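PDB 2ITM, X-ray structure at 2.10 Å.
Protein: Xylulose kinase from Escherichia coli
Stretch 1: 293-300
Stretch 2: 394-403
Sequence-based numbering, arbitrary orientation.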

# COMPACT_ATOMS: atom_id res chain seq x y z
N SER A 293 -8.12 14.67 -10.39
CA SER A 293 -7.62 15.99 -10.10
C SER A 293 -6.10 15.94 -10.07
O SER A 293 -5.51 15.71 -9.04
CB SER A 293 -8.15 16.49 -8.76
OG SER A 293 -9.54 16.32 -8.67
N ALA A 294 -5.49 16.16 -11.22
CA ALA A 294 -4.04 16.11 -11.35
C ALA A 294 -3.42 17.08 -10.37
O ALA A 294 -2.30 16.90 -9.92
CB ALA A 294 -3.65 16.48 -12.73
N ALA A 295 -4.18 18.12 -10.05
CA ALA A 295 -3.79 19.09 -9.04
C ALA A 295 -3.74 18.44 -7.67
O ALA A 295 -2.72 18.46 -6.99
CB ALA A 295 -4.74 20.26 -9.04
N SER A 296 -4.87 17.89 -7.26
CA SER A 296 -4.97 17.30 -5.94
C SER A 296 -4.17 16.00 -5.86
O SER A 296 -4.08 15.41 -4.78
CB SER A 296 -6.44 17.09 -5.56
OG SER A 296 -6.56 15.99 -4.68
N CYS A 297 -3.57 15.58 -6.96
CA CYS A 297 -2.69 14.43 -6.95
C CYS A 297 -1.23 14.86 -6.77
O CYS A 297 -0.57 14.43 -5.84
CB CYS A 297 -2.86 13.61 -8.23
SG CYS A 297 -4.27 12.48 -8.22
N LEU A 298 -0.77 15.74 -7.65
CA LEU A 298 0.55 16.34 -7.57
C LEU A 298 0.87 16.89 -6.19
O LEU A 298 1.95 16.69 -5.67
CB LEU A 298 0.69 17.45 -8.60
CG LEU A 298 0.81 17.06 -10.06
CD1 LEU A 298 1.46 18.17 -10.85
CD2 LEU A 298 1.56 15.75 -10.23
N ASP A 299 -0.07 17.61 -5.61
CA ASP A 299 0.10 18.10 -4.26
C ASP A 299 0.34 16.95 -3.30
O ASP A 299 1.04 17.10 -2.31
CB ASP A 299 -1.11 18.91 -3.83
CG ASP A 299 -1.15 20.27 -4.47
OD1 ASP A 299 -2.25 20.79 -4.68
OD2 ASP A 299 -0.13 20.90 -4.81
N TRP A 300 -0.24 15.81 -3.60
CA TRP A 300 -0.23 14.69 -2.67
C TRP A 300 1.07 13.92 -2.80
O TRP A 300 1.76 13.71 -1.81
CB TRP A 300 -1.46 13.80 -2.87
CG TRP A 300 -1.38 12.47 -2.23
CD1 TRP A 300 -1.75 12.14 -0.97
CD2 TRP A 300 -0.91 11.27 -2.83
NE1 TRP A 300 -1.54 10.81 -0.74
CE2 TRP A 300 -1.01 10.25 -1.87
CE3 TRP A 300 -0.40 10.94 -4.09
CZ2 TRP A 300 -0.63 8.94 -2.12
CZ3 TRP A 300 -0.02 9.64 -4.34
CH2 TRP A 300 -0.14 8.66 -3.37
N GLY A 394 -5.70 24.78 -15.08
CA GLY A 394 -5.84 24.33 -13.71
C GLY A 394 -4.50 24.28 -13.02
O GLY A 394 -3.47 24.28 -13.67
N GLY A 395 -4.52 24.23 -11.69
CA GLY A 395 -3.30 24.23 -10.91
C GLY A 395 -2.41 23.03 -11.15
O GLY A 395 -1.19 23.15 -11.08
N GLY A 396 -3.00 21.89 -11.45
CA GLY A 396 -2.25 20.73 -11.88
C GLY A 396 -1.41 20.95 -13.12
O GLY A 396 -0.45 20.26 -13.35
N ALA A 397 -1.81 21.95 -13.91
CA ALA A 397 -1.22 22.18 -15.22
C ALA A 397 0.01 23.05 -15.17
O ALA A 397 0.54 23.42 -16.20
CB ALA A 397 -2.23 22.79 -16.11
N ARG A 398 0.47 23.37 -13.97
CA ARG A 398 1.41 24.45 -13.81
C ARG A 398 2.84 24.06 -14.20
O ARG A 398 3.56 24.86 -14.78
CB ARG A 398 1.33 25.06 -12.42
CG ARG A 398 1.93 24.20 -11.32
CD ARG A 398 1.20 24.29 -9.97
NE ARG A 398 2.07 24.78 -8.90
CZ ARG A 398 1.90 24.51 -7.61
NH1 ARG A 398 0.90 23.75 -7.21
NH2 ARG A 398 2.75 25.02 -6.72
N SER A 399 3.23 22.82 -13.91
CA SER A 399 4.57 22.33 -14.24
C SER A 399 4.83 22.13 -15.73
O SER A 399 4.12 21.41 -16.40
CB SER A 399 4.88 21.06 -13.46
OG SER A 399 6.18 20.60 -13.74
N GLU A 400 5.86 22.80 -16.22
CA GLU A 400 6.32 22.63 -17.60
C GLU A 400 6.78 21.21 -17.89
O GLU A 400 6.44 20.64 -18.90
CB GLU A 400 7.45 23.61 -17.87
CG GLU A 400 8.10 23.49 -19.24
CD GLU A 400 9.35 24.33 -19.35
OE1 GLU A 400 10.10 24.40 -18.36
OE2 GLU A 400 9.58 24.92 -20.42
N TYR A 401 7.55 20.66 -16.97
CA TYR A 401 7.99 19.29 -17.10
C TYR A 401 6.83 18.34 -17.29
O TYR A 401 6.86 17.49 -18.17
CB TYR A 401 8.81 18.87 -15.89
CG TYR A 401 9.30 17.46 -16.00
CD1 TYR A 401 9.96 17.03 -17.13
CD2 TYR A 401 9.09 16.55 -14.98
CE1 TYR A 401 10.41 15.75 -17.24
CE2 TYR A 401 9.53 15.26 -15.08
CZ TYR A 401 10.19 14.86 -16.22
OH TYR A 401 10.64 13.58 -16.34
N TRP A 402 5.79 18.48 -16.48
CA TRP A 402 4.73 17.52 -16.48
C TRP A 402 3.83 17.66 -17.68
O TRP A 402 3.42 16.69 -18.27
CB TRP A 402 3.92 17.58 -15.20
CG TRP A 402 3.00 16.41 -15.06
CD1 TRP A 402 3.33 15.10 -15.15
CD2 TRP A 402 1.59 16.45 -14.86
NE1 TRP A 402 2.22 14.31 -15.00
CE2 TRP A 402 1.14 15.12 -14.82
CE3 TRP A 402 0.67 17.48 -14.71
CZ2 TRP A 402 -0.19 14.80 -14.63
CZ3 TRP A 402 -0.64 17.15 -14.52
CH2 TRP A 402 -1.06 15.82 -14.48
N ARG A 403 3.58 18.90 -18.05
CA ARG A 403 2.82 19.20 -19.24
C ARG A 403 3.41 18.51 -20.46
O ARG A 403 2.70 17.98 -21.30
CB ARG A 403 2.76 20.71 -19.48
CG ARG A 403 1.81 21.48 -18.55
CD ARG A 403 1.37 22.81 -19.10
NE ARG A 403 2.52 23.66 -19.37
CZ ARG A 403 3.15 24.40 -18.47
NH1 ARG A 403 2.75 24.41 -17.22
NH2 ARG A 403 4.19 25.13 -18.83

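The first turns of the helix that begins at Ala-294 pack against a glycine-rich 3-10 segment beginning near Gly-395, and against the start of the helix at Glu-400. No hydrogen bond crosses between the stretches, so the contact rests on close apolar packing and one long salt bridge. The backbones come nearest where Ala-295 CA lies 3.6 Å from Gly-396 CA. That approach depends on the missing side chain: an ideal CB on Gly-396 would point toward the helix and sit 2.7 Å from Ala-295 N, a clash. Ala-295 CB, leaving its backbone sideways, lies 3.4 Å from Gly-396 N.

Trp-402 fills the next part of the contact. With chi1 at -168° (t) and chi2 at 53°, its six-membered ring extends to the helix start, where Ala-294 CB meets the ring edge, 3.2 Å from Trp-402 CH2. Leu-298, one turn after Ala-294, also points toward the second stretch. Its m, t conformation (chi1 -72°, chi2 -158°) carries Leu-298 CD1 to 4.0 Å from Trp-402 CE3 and 3.8 Å from Gly-396 O, so a single methyl touches both the indole and the glycine backbone.

At the exposed margin, Asp-299 and Arg-398 both leave their backbones sideways, yet their ends converge. Asp-299 OD2 and Arg-398 NH1 form a salt bridge at 3.9 Å, too long for more than a loose electrostatic pairing. Arg-398 has chi2 and chi3 between wells and is poorly ordered, so its exact conformation deserves caution.

Within the second stretch, Ser-399 (chi1 t) caps the helix by accepting a weak bond from Trp-402 N to Ser-399 OG, 3.5 Å. Arg-403, in an m, t, m conformation, folds back to donate from Arg-403 NH1 to Ala-397 O at 2.6 Å, N-H...O angle 160°, tying the helix to the preceding turn.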